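Local coordinates for chromatin structure-remodeling complex subunit RSC2 (Saccharomyces cerevisiae, PDB 4BB7), which serves in the RSC complex, which remodels chromatin, moving histone octamers and positioning nucleosomes, and here contributes its histone H3-binding BAH domain, at residues T73-E85 with E219-P233. Numbering follows the deposited sequence.
Sequences TVHRVDRLFYKNE and EYATSDDCPRYIIRP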
loop_
_atom_site.group_PDB
_atom_site.type_symbol
_atom_site.label_atom_id
_atom_site.label_comp_id
_atom_site.label_asym_id
_atom_site.label_seq_id
_atom_site.Cartn_x
_atom_site.Cartn_y
_atom_site.Cartn_z
ATOM N N THR A 73 14.057 -17.142 -8.371
ATOM C CA THR A 73 12.886 -17.974 -8.647
ATOM C C THR A 73 13.083 -19.442 -8.273
ATOM O O THR A 73 14.200 -19.899 -8.016
ATOM C CB THR A 73 12.474 -17.910 -10.133
ATOM O OG1 THR A 73 13.585 -18.288 -10.955
ATOM C CG2 THR A 73 12.015 -16.509 -10.511
ATOM N N VAL A 74 11.977 -20.172 -8.240
ATOM C CA VAL A 74 12.013 -21.614 -8.074
ATOM C C VAL A 74 11.832 -22.259 -9.444
ATOM O O VAL A 74 10.844 -21.997 -10.136
ATOM C CB VAL A 74 10.900 -22.092 -7.125
ATOM C CG1 VAL A 74 10.887 -23.606 -7.043
ATOM C CG2 VAL A 74 11.086 -21.476 -5.744
ATOM N N HIS A 75 12.788 -23.095 -9.837
ATOM C CA HIS A 75 12.761 -23.714 -11.159
ATOM C C HIS A 75 13.569 -25.006 -11.227
ATOM O O HIS A 75 14.465 -25.244 -10.410
ATOM C CB HIS A 75 13.293 -22.733 -12.204
ATOM C CG HIS A 75 14.668 -22.227 -11.901
ATOM N ND1 HIS A 75 14.894 -21.090 -11.156
ATOM C CD2 HIS A 75 15.888 -22.711 -12.231
ATOM C CE1 HIS A 75 16.195 -20.890 -11.046
ATOM N NE2 HIS A 75 16.820 -21.859 -11.690
ATOM N N ARG A 76 13.243 -25.832 -12.216
ATOM C CA ARG A 76 13.984 -27.059 -12.485
ATOM C C ARG A 76 15.472 -26.761 -12.603
ATOM O O ARG A 76 15.879 -25.789 -13.238
ATOM C CB ARG A 76 13.471 -27.723 -13.767
ATOM C CG ARG A 76 12.035 -28.221 -13.669
ATOM C CD ARG A 76 11.443 -28.553 -15.033
ATOM N NE ARG A 76 12.315 -29.407 -15.835
ATOM C CZ ARG A 76 11.893 -30.175 -16.837
ATOM N NH1 ARG A 76 10.607 -30.209 -17.161
ATOM N NH2 ARG A 76 12.759 -30.915 -17.511
ATOM N N VAL A 77 16.283 -27.609 -11.985
ATOM C CA VAL A 77 17.722 -27.396 -11.937
ATOM C C VAL A 77 18.331 -27.307 -13.336
ATOM O O VAL A 77 19.416 -26.751 -13.518
ATOM C CB VAL A 77 18.410 -28.522 -11.153
ATOM C CG1 VAL A 77 18.316 -29.833 -11.924
ATOM C CG2 VAL A 77 19.854 -28.168 -10.873
ATOM N N ASP A 78 17.633 -27.854 -14.326
ATOM C CA ASP A 78 18.164 -27.873 -15.683
ATOM C C ASP A 78 17.587 -26.758 -16.551
ATOM O O ASP A 78 17.708 -26.798 -17.778
ATOM C CB ASP A 78 17.944 -29.240 -16.341
ATOM C CG ASP A 78 16.479 -29.578 -16.515
ATOM O OD1 ASP A 78 15.681 -29.266 -15.605
ATOM O OD2 ASP A 78 16.122 -30.154 -17.566
ATOM N N ARG A 79 16.966 -25.763 -15.918
ATOM C CA ARG A 79 16.430 -24.630 -16.664
ATOM C C ARG A 79 17.538 -23.710 -17.184
ATOM O O ARG A 79 18.534 -23.463 -16.502
ATOM C CB ARG A 79 15.419 -23.838 -15.827
ATOM C CG ARG A 79 14.713 -22.743 -16.622
ATOM C CD ARG A 79 13.384 -22.324 -16.003
ATOM N NE ARG A 79 12.710 -21.306 -16.808
ATOM C CZ ARG A 79 11.638 -21.529 -17.564
ATOM N NH1 ARG A 79 11.098 -22.740 -17.618
ATOM N NH2 ARG A 79 11.101 -20.540 -18.266
ATOM N N LEU A 80 17.358 -23.212 -18.403
ATOM C CA LEU A 80 18.320 -22.304 -19.014
ATOM C C LEU A 80 17.772 -20.880 -19.033
ATOM O O LEU A 80 16.557 -20.674 -18.990
ATOM C CB LEU A 80 18.649 -22.754 -20.437
ATOM C CG LEU A 80 19.341 -24.110 -20.549
ATOM C CD1 LEU A 80 19.453 -24.546 -22.004
ATOM C CD2 LEU A 80 20.708 -24.055 -19.880
ATOM N N PHE A 81 18.672 -19.906 -19.102
ATOM C CA PHE A 81 18.288 -18.499 -19.064
ATOM C C PHE A 81 19.141 -17.680 -20.017
ATOM O O PHE A 81 20.292 -18.022 -20.276
ATOM C CB PHE A 81 18.454 -17.934 -17.650
ATOM C CG PHE A 81 17.633 -18.637 -16.611
ATOM C CD1 PHE A 81 16.311 -18.279 -16.394
ATOM C CD2 PHE A 81 18.185 -19.646 -15.839
ATOM C CE1 PHE A 81 15.554 -18.919 -15.435
ATOM C CE2 PHE A 81 17.433 -20.290 -14.875
ATOM C CZ PHE A 81 16.114 -19.926 -14.671
ATOM N N TYR A 82 18.580 -16.595 -20.535
ATOM C CA TYR A 82 19.357 -15.671 -21.347
ATOM C C TYR A 82 20.255 -14.847 -20.439
ATOM O O TYR A 82 20.008 -14.744 -19.236
ATOM C CB TYR A 82 18.441 -14.747 -22.152
ATOM C CG TYR A 82 17.472 -15.489 -23.043
ATOM C CD1 TYR A 82 17.884 -16.025 -24.257
ATOM C CD2 TYR A 82 16.148 -15.662 -22.665
ATOM C CE1 TYR A 82 17.000 -16.708 -25.074
ATOM C CE2 TYR A 82 15.256 -16.342 -23.474
ATOM C CZ TYR A 82 15.688 -16.863 -24.675
ATOM O OH TYR A 82 14.804 -17.544 -25.476
ATOM N N LYS A 83 21.310 -14.277 -21.008
ATOM C CA LYS A 83 22.117 -13.319 -20.272
ATOM C C LYS A 83 21.256 -12.092 -20.004
ATOM O O LYS A 83 20.709 -11.493 -20.930
ATOM C CB LYS A 83 23.373 -12.937 -21.057
ATOM C CG LYS A 83 24.229 -11.887 -20.369
ATOM C CD LYS A 83 25.655 -11.898 -20.890
ATOM C CE LYS A 83 26.345 -13.223 -20.583
ATOM N NZ LYS A 83 27.782 -13.225 -20.996
ATOM N N ASN A 84 21.121 -11.740 -18.731
ATOM C CA ASN A 84 20.298 -10.603 -18.332
ATOM C C ASN A 84 18.798 -10.853 -18.452
ATOM O O ASN A 84 18.026 -9.918 -18.660
ATOM C CB ASN A 84 20.681 -9.358 -19.129
ATOM C CG ASN A 84 22.081 -8.889 -18.829
ATOM O OD1 ASN A 84 22.508 -8.861 -17.670
ATOM N ND2 ASN A 84 22.811 -8.516 -19.874
ATOM N N GLU A 85 18.385 -12.110 -18.314
ATOM C CA GLU A 85 16.966 -12.439 -18.380
ATOM C C GLU A 85 16.248 -12.092 -17.086
ATOM O O GLU A 85 16.798 -12.266 -15.999
ATOM C CB GLU A 85 16.746 -13.921 -18.701
ATOM C CG GLU A 85 15.267 -14.314 -18.692
ATOM C CD GLU A 85 15.012 -15.752 -19.121
ATOM O OE1 GLU A 85 15.953 -16.417 -19.606
ATOM O OE2 GLU A 85 13.858 -16.212 -18.969
ATOM N N GLU A 219 13.823 -24.339 -23.100
ATOM C CA GLU A 219 13.773 -24.029 -21.675
ATOM C C GLU A 219 14.780 -24.836 -20.860
ATOM O O GLU A 219 15.330 -24.334 -19.871
ATOM C CB GLU A 219 12.356 -24.233 -21.121
ATOM C CG GLU A 219 11.291 -23.427 -21.848
ATOM C CD GLU A 219 9.930 -23.511 -21.180
ATOM O OE1 GLU A 219 9.786 -22.980 -20.061
ATOM O OE2 GLU A 219 9.003 -24.101 -21.775
ATOM N N TYR A 220 15.030 -26.074 -21.283
ATOM C CA TYR A 220 15.799 -27.011 -20.470
ATOM C C TYR A 220 16.999 -27.627 -21.193
ATOM O O TYR A 220 16.951 -27.893 -22.395
ATOM C CB TYR A 220 14.877 -28.101 -19.918
ATOM C CG TYR A 220 13.613 -27.542 -19.303
ATOM C CD1 TYR A 220 13.652 -26.873 -18.086
ATOM C CD2 TYR A 220 12.381 -27.672 -19.941
ATOM C CE1 TYR A 220 12.508 -26.354 -17.519
ATOM C CE2 TYR A 220 11.223 -27.155 -19.375
ATOM C CZ TYR A 220 11.298 -26.495 -18.162
ATOM O OH TYR A 220 10.166 -25.969 -17.580
ATOM N N ALA A 221 18.069 -27.854 -20.438
ATOM C CA ALA A 221 19.341 -28.313 -20.989
ATOM C C ALA A 221 19.345 -29.804 -21.335
ATOM O O ALA A 221 20.257 -30.288 -22.003
ATOM C CB ALA A 221 20.475 -27.994 -20.020
ATOM N N THR A 222 18.324 -30.522 -20.882
ATOM C CA THR A 222 18.282 -31.970 -21.032
ATOM C C THR A 222 17.314 -32.405 -22.122
ATOM O O THR A 222 17.162 -33.596 -22.388
ATOM C CB THR A 222 17.874 -32.646 -19.719
ATOM O OG1 THR A 222 16.596 -32.146 -19.307
ATOM C CG2 THR A 222 18.891 -32.350 -18.634
ATOM N N SER A 223 16.652 -31.435 -22.744
ATOM C CA SER A 223 15.707 -31.719 -23.815
ATOM C C SER A 223 16.444 -32.219 -25.049
ATOM O O SER A 223 17.551 -31.774 -25.340
ATOM C CB SER A 223 14.916 -30.460 -24.170
ATOM O OG SER A 223 14.226 -29.950 -23.040
ATOM N N ASP A 224 15.836 -33.148 -25.774
ATOM C CA ASP A 224 16.393 -33.567 -27.052
ATOM C C ASP A 224 16.410 -32.386 -28.014
ATOM O O ASP A 224 17.436 -32.078 -28.622
ATOM C CB ASP A 224 15.578 -34.713 -27.649
ATOM C CG ASP A 224 15.939 -36.053 -27.053
ATOM O OD1 ASP A 224 17.146 -36.374 -27.004
ATOM O OD2 ASP A 224 15.017 -36.780 -26.630
ATOM N N ASP A 225 15.267 -31.718 -28.132
ATOM C CA ASP A 225 15.109 -30.631 -29.091
ATOM C C ASP A 225 15.577 -29.288 -28.558
ATOM O O ASP A 225 15.665 -29.069 -27.349
ATOM C CB ASP A 225 13.647 -30.502 -29.531
ATOM C CG ASP A 225 13.175 -31.686 -30.342
ATOM O OD1 ASP A 225 14.015 -32.536 -30.706
ATOM O OD2 ASP A 225 11.962 -31.762 -30.623
ATOM N N CYS A 226 15.868 -28.389 -29.490
ATOM C CA CYS A 226 16.126 -26.997 -29.174
ATOM C C CYS A 226 15.933 -26.179 -30.437
ATOM O O CYS A 226 16.518 -26.490 -31.475
ATOM C CB CYS A 226 17.544 -26.809 -28.644
ATOM S SG CYS A 226 17.945 -25.087 -28.310
ATOM N N PRO A 227 15.108 -25.125 -30.358
ATOM C CA PRO A 227 14.865 -24.285 -31.536
ATOM C C PRO A 227 16.174 -23.752 -32.112
ATOM O O PRO A 227 17.174 -23.665 -31.393
ATOM C CB PRO A 227 13.998 -23.144 -30.989
ATOM C CG PRO A 227 14.193 -23.174 -29.504
ATOM C CD PRO A 227 14.429 -24.610 -29.157
ATOM N N ARG A 228 16.157 -23.404 -33.397
ATOM C CA ARG A 228 17.354 -22.963 -34.105
ATOM C C ARG A 228 17.951 -21.658 -33.578
ATOM O O ARG A 228 19.153 -21.423 -33.725
ATOM C CB ARG A 228 17.063 -22.827 -35.601
ATOM N N TYR A 229 17.127 -20.809 -32.969
ATOM C CA TYR A 229 17.606 -19.500 -32.523
ATOM C C TYR A 229 18.247 -19.546 -31.145
ATOM O O TYR A 229 18.670 -18.519 -30.623
ATOM C CB TYR A 229 16.489 -18.449 -32.557
ATOM C CG TYR A 229 15.233 -18.861 -31.826
ATOM C CD1 TYR A 229 15.066 -18.579 -30.476
ATOM C CD2 TYR A 229 14.219 -19.538 -32.485
ATOM C CE1 TYR A 229 13.924 -18.960 -29.808
ATOM C CE2 TYR A 229 13.077 -19.921 -31.826
ATOM C CZ TYR A 229 12.933 -19.631 -30.487
ATOM O OH TYR A 229 11.789 -20.019 -29.834
ATOM N N ILE A 230 18.328 -20.738 -30.566
ATOM C CA ILE A 230 18.944 -20.903 -29.252
ATOM C C ILE A 230 20.179 -21.803 -29.291
ATOM O O ILE A 230 20.210 -22.806 -30.003
ATOM C CB ILE A 230 17.933 -21.439 -28.220
ATOM C CG1 ILE A 230 17.023 -20.305 -27.752
ATOM C CG2 ILE A 230 18.647 -22.067 -27.033
ATOM C CD1 ILE A 230 15.891 -20.752 -26.859
ATOM N N ILE A 231 21.198 -21.418 -28.528
ATOM C CA ILE A 231 22.415 -22.203 -28.391
ATOM C C ILE A 231 22.631 -22.569 -26.927
ATOM O O ILE A 231 22.874 -21.703 -26.094
ATOM C CB ILE A 231 23.650 -21.432 -28.896
ATOM C CG1 ILE A 231 23.687 -21.413 -30.426
ATOM C CG2 ILE A 231 24.927 -22.060 -28.357
ATOM C CD1 ILE A 231 22.611 -20.571 -31.061
ATOM N N ARG A 232 22.537 -23.854 -26.616
ATOM C CA ARG A 232 22.729 -24.307 -25.246
ATOM C C ARG A 232 24.215 -24.393 -24.892
ATOM O O ARG A 232 25.073 -24.344 -25.778
ATOM C CB ARG A 232 22.041 -25.657 -25.040
ATOM C CG ARG A 232 20.532 -25.598 -25.200
ATOM C CD ARG A 232 19.874 -26.891 -24.761
ATOM N NE ARG A 232 19.963 -27.937 -25.775
ATOM C CZ ARG A 232 19.362 -29.120 -25.675
ATOM N NH1 ARG A 232 18.630 -29.405 -24.604
ATOM N NH2 ARG A 232 19.486 -30.015 -26.644
ATOM N N PRO A 233 24.524 -24.508 -23.590
ATOM C CA PRO A 233 25.906 -24.666 -23.118
ATOM C C PRO A 233 26.630 -25.846 -23.768
ATOM O O PRO A 233 26.006 -26.867 -24.066
ATOM C CB PRO A 233 25.730 -24.932 -21.622
ATOM C CG PRO A 233 24.455 -24.257 -21.276
ATOM C CD PRO A 233 23.568 -24.423 -22.472
HETATM O O HOH W 1 13.716 -31.891 -20.475
#
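The guanidinium of R76 lies flat on the ring of Y220, the two planes 11° apart and CZ of R76 3.7 Å from the ring centroid, almost straight above it: a parallel stack that is also a cation-pi contact. A bend at chi3 (50°) folds the arginine over the ring, while CB of E219 touches the opposite face near its rim. NE and NH2 of R76 also reach OD1 and OD2 of D78 in a weakly bonded salt bridge, OD1 lying in plane at the guanidinium edge. Beneath the ring the backbones meet in a single antiparallel bridge between R79 and Y220, where L80 N donates to E219 O at 2.7 Å and A221 N to D78 O at 2.9 Å. R79 runs out extended alongside E219, and its NH1 reaches OE1 of E219 at 2.8 Å in a salt bridge whose flat groups stand nearly perpendicular, at 89°; F130 and F139 give the same arginine cation-pi partners. Trimming Y220 to an alanine would probably leave the R76 guanidinium without its aromatic bed and freer to turn. The tight apolar part is at L80: CD1 rests 3.5 Å from CG of R232, and CD2 touches both A221 CB and P233 CD. The OH end of Y82 meets CD1 of I230 only slightly; F109 and K170 pack on its ring, and the hydroxyl bonds to E129. Toward solvent, exposed T222 gives its OG1 proton to OD2 of D78 at 2.7 Å, and a water bridges that hydroxyl to S223 OG, with a weak third bond to R76 NH2. An isolated antiparallel beta bridge thus joins the R76–R79 type I turn of the BAH domain to the 219-223 loop, beside the mixed sheet in which strands 80-82 and 230-231 both pair with 166-172.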